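PDB 4XZ7: transglutaminase-like domain-containing protein from Streptococcus suis, which probably acts as a transglutaminase that helps the bacterium resist phagocytosis, this chain being the portion that carries the transglutaminase-like domain. Local coordinates for residues B[192-195]-B[196-200]. Residues are numbered along the deposited sequence; the frame is centred on the assembly and turned at random.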
ATOM      1  N   ILE B 192      -6.516  19.718 -12.818  1.00 39.11           N
ATOM      2  CA  ILE B 192      -7.444  20.512 -13.610  1.00 35.57           C
ATOM      3  C   ILE B 192      -8.795  19.795 -13.775  1.00 35.43           C
ATOM      4  O   ILE B 192      -9.849  20.431 -13.688  1.00 33.67           O
ATOM      5  CB  ILE B 192      -6.847  20.842 -14.983  1.00 37.44           C
ATOM      6  CG1 ILE B 192      -5.618  21.735 -14.797  1.00 38.22           C
ATOM      7  CG2 ILE B 192      -7.873  21.542 -15.860  1.00 29.71           C
ATOM      8  CD1 ILE B 192      -4.696  21.762 -15.993  1.00 37.92           C
ATOM      9  N   ALA B 193      -8.784  18.477 -13.978  1.00 26.26           N
ATOM     10  CA  ALA B 193     -10.064  17.771 -14.124  1.00 31.75           C
ATOM     11  C   ALA B 193     -10.857  17.801 -12.807  1.00 37.73           C
ATOM     12  O   ALA B 193     -12.083  17.957 -12.799  1.00 42.87           O
ATOM     13  CB  ALA B 193      -9.843  16.341 -14.587  1.00 25.07           C
ATOM     14  N   ASN B 194     -10.149  17.680 -11.690  1.00 34.10           N
ATOM     15  CA  ASN B 194     -10.792  17.863 -10.395  1.00 30.19           C
ATOM     16  C   ASN B 194     -11.390  19.267 -10.217  1.00 30.37           C
ATOM     17  O   ASN B 194     -12.502  19.414  -9.692  1.00 34.61           O
ATOM     18  CB  ASN B 194      -9.810  17.570  -9.268  1.00 27.83           C
ATOM     19  CG  ASN B 194     -10.514  17.290  -7.958  1.00 29.95           C
ATOM     20  OD1 ASN B 194     -11.266  16.329  -7.848  1.00 27.22           O
ATOM     21  ND2 ASN B 194     -10.291  18.144  -6.968  1.00 33.65           N
ATOM     22  N   ASP B 195     -10.657  20.294 -10.652  1.00 33.58           N
ATOM     23  CA  ASP B 195     -11.161  21.664 -10.615  1.00 31.37           C
ATOM     24  C   ASP B 195     -12.421  21.781 -11.457  1.00 36.90           C
ATOM     25  O   ASP B 195     -13.316  22.601 -11.171  1.00 38.08           O
ATOM     26  CB  ASP B 195     -10.114  22.653 -11.118  1.00 32.71           C
ATOM     27  CG  ASP B 195      -9.321  23.285  -9.995  1.00 37.42           C
ATOM     28  OD1 ASP B 195      -9.510  22.886  -8.822  1.00 35.14           O
ATOM     29  OD2 ASP B 195      -8.496  24.174 -10.290  1.00 43.82           O
ATOM     30  N   ASP B 196     -12.501  20.955 -12.495  1.00 36.29           N
ATOM     31  CA  ASP B 196     -13.715  20.943 -13.300  1.00 41.94           C
ATOM     32  C   ASP B 196     -14.868  20.326 -12.524  1.00 35.46           C
ATOM     33  O   ASP B 196     -15.974  20.864 -12.526  1.00 36.93           O
ATOM     34  CB  ASP B 196     -13.515  20.197 -14.618  1.00 39.62           C
ATOM     35  CG  ASP B 196     -14.664  20.431 -15.587  1.00 45.52           C
ATOM     36  OD1 ASP B 196     -14.778  21.566 -16.119  1.00 45.80           O
ATOM     37  OD2 ASP B 196     -15.458  19.488 -15.796  1.00 47.20           O
ATOM     38  N   LEU B 197     -14.609  19.198 -11.868  1.00 31.86           N
ATOM     39  CA  LEU B 197     -15.602  18.578 -10.983  1.00 31.21           C
ATOM     40  C   LEU B 197     -16.149  19.554  -9.927  1.00 30.87           C
ATOM     41  O   LEU B 197     -17.354  19.571  -9.639  1.00 37.57           O
ATOM     42  CB  LEU B 197     -14.992  17.357 -10.304  1.00 35.95           C
ATOM     43  CG  LEU B 197     -15.311  15.959 -10.843  1.00 34.87           C
ATOM     44  CD1 LEU B 197     -15.831  15.985 -12.243  1.00 32.30           C
ATOM     45  CD2 LEU B 197     -14.072  15.067 -10.758  1.00 29.88           C
ATOM     46  N   ILE B 198     -15.265  20.376  -9.367  1.00 26.52           N
ATOM     47  CA  ILE B 198     -15.671  21.375  -8.383  1.00 26.98           C
ATOM     48  C   ILE B 198     -16.549  22.437  -9.019  1.00 47.68           C
ATOM     49  O   ILE B 198     -17.581  22.815  -8.454  1.00 45.17           O
ATOM     50  CB  ILE B 198     -14.453  22.045  -7.735  1.00 37.11           C
ATOM     51  CG1 ILE B 198     -13.664  21.009  -6.934  1.00 31.79           C
ATOM     52  CG2 ILE B 198     -14.881  23.173  -6.835  1.00 27.55           C
ATOM     53  CD1 ILE B 198     -12.332  21.511  -6.504  1.00 33.63           C
ATOM     54  N   HIS B 199     -16.128  22.914 -10.192  1.00 44.89           N
ATOM     55  CA  HIS B 199     -16.905  23.876 -10.969  1.00 38.79           C
ATOM     56  C   HIS B 199     -18.324  23.354 -11.184  1.00 34.57           C
ATOM     57  O   HIS B 199     -19.305  24.081 -10.996  1.00 33.45           O
ATOM     58  CB  HIS B 199     -16.229  24.153 -12.318  1.00 45.02           C
ATOM     59  CG  HIS B 199     -16.573  25.484 -12.914  1.00 55.20           C
ATOM     60  ND1 HIS B 199     -17.844  25.807 -13.341  1.00 59.02           N
ATOM     61  CD2 HIS B 199     -15.804  26.570 -13.170  1.00 59.29           C
ATOM     62  CE1 HIS B 199     -17.848  27.036 -13.824  1.00 57.45           C
ATOM     63  NE2 HIS B 199     -16.622  27.520 -13.735  1.00 61.84           N
ATOM     64  N   LYS B 200     -18.434  22.086 -11.559  1.00 38.63           N
ATOM     65  CA  LYS B 200     -19.745  21.483 -11.757  1.00 40.49           C
ATOM     66  C   LYS B 200     -20.542  21.418 -10.457  1.00 45.23           C
ATOM     67  O   LYS B 200     -21.762  21.614 -10.474  1.00 35.39           O
ATOM     68  CB  LYS B 200     -19.603  20.089 -12.363  1.00 39.56           C
ATOM     69  CG  LYS B 200     -19.484  20.106 -13.883  1.00 46.17           C
ATOM     70  CD  LYS B 200     -19.082  18.748 -14.443  1.00 49.15           C
ATOM     71  CE  LYS B 200     -18.928  18.816 -15.955  1.00 62.55           C
ATOM     72  NZ  LYS B 200     -18.447  17.524 -16.519  1.00 68.25           N
TER
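I198 lies one helical turn beyond N194, and its side chain runs back over the preceding turn. From CB outward, CB, CG1 and CD1 all lie along N194 O. CB also rests 3.7 Å from D195 O; CG1 comes closest to the backbone, 3.4 Å from N194 O. CD1 lies 3.8 Å from N194 O and touches N194 ND2 at 4.0 Å and D195 OD1 at 3.9 Å, which flank it at roughly a right angle. The torsions account for this path: CG1 is anti to the carbonyl carbon (chi1 -65°) and the chain continues extended, which carries the methyl toward the start of the helix. The methyl makes van der Waals contacts alone; the polar ends are satisfied elsewhere. N194 hydrogen-bonds through OD1 to T257 OG1 and through ND2 to L253 O, while D195 OD2 takes a salt bridge from R273 and a hydrogen bond from N377; such pairing would probably favour a charged D195 despite its burial.

Beneath the side chains the backbone is regular alpha-helix. I198 N donates to N194 O at 2.9 Å, and H199 N to D195 O at 3.0 Å with an N-H...O angle of 161°. On the outer side K200 NZ stands 3.6 Å from D196 OD2, a long salt bridge.

Helix 188-205 thus packs through I198 on R273, A274 and M277 of helix 264-277, which belongs to the transglutaminase-like region; L197 touches T257 and E258 of helix 255-259, and I192 meets the loop at F376 and N377.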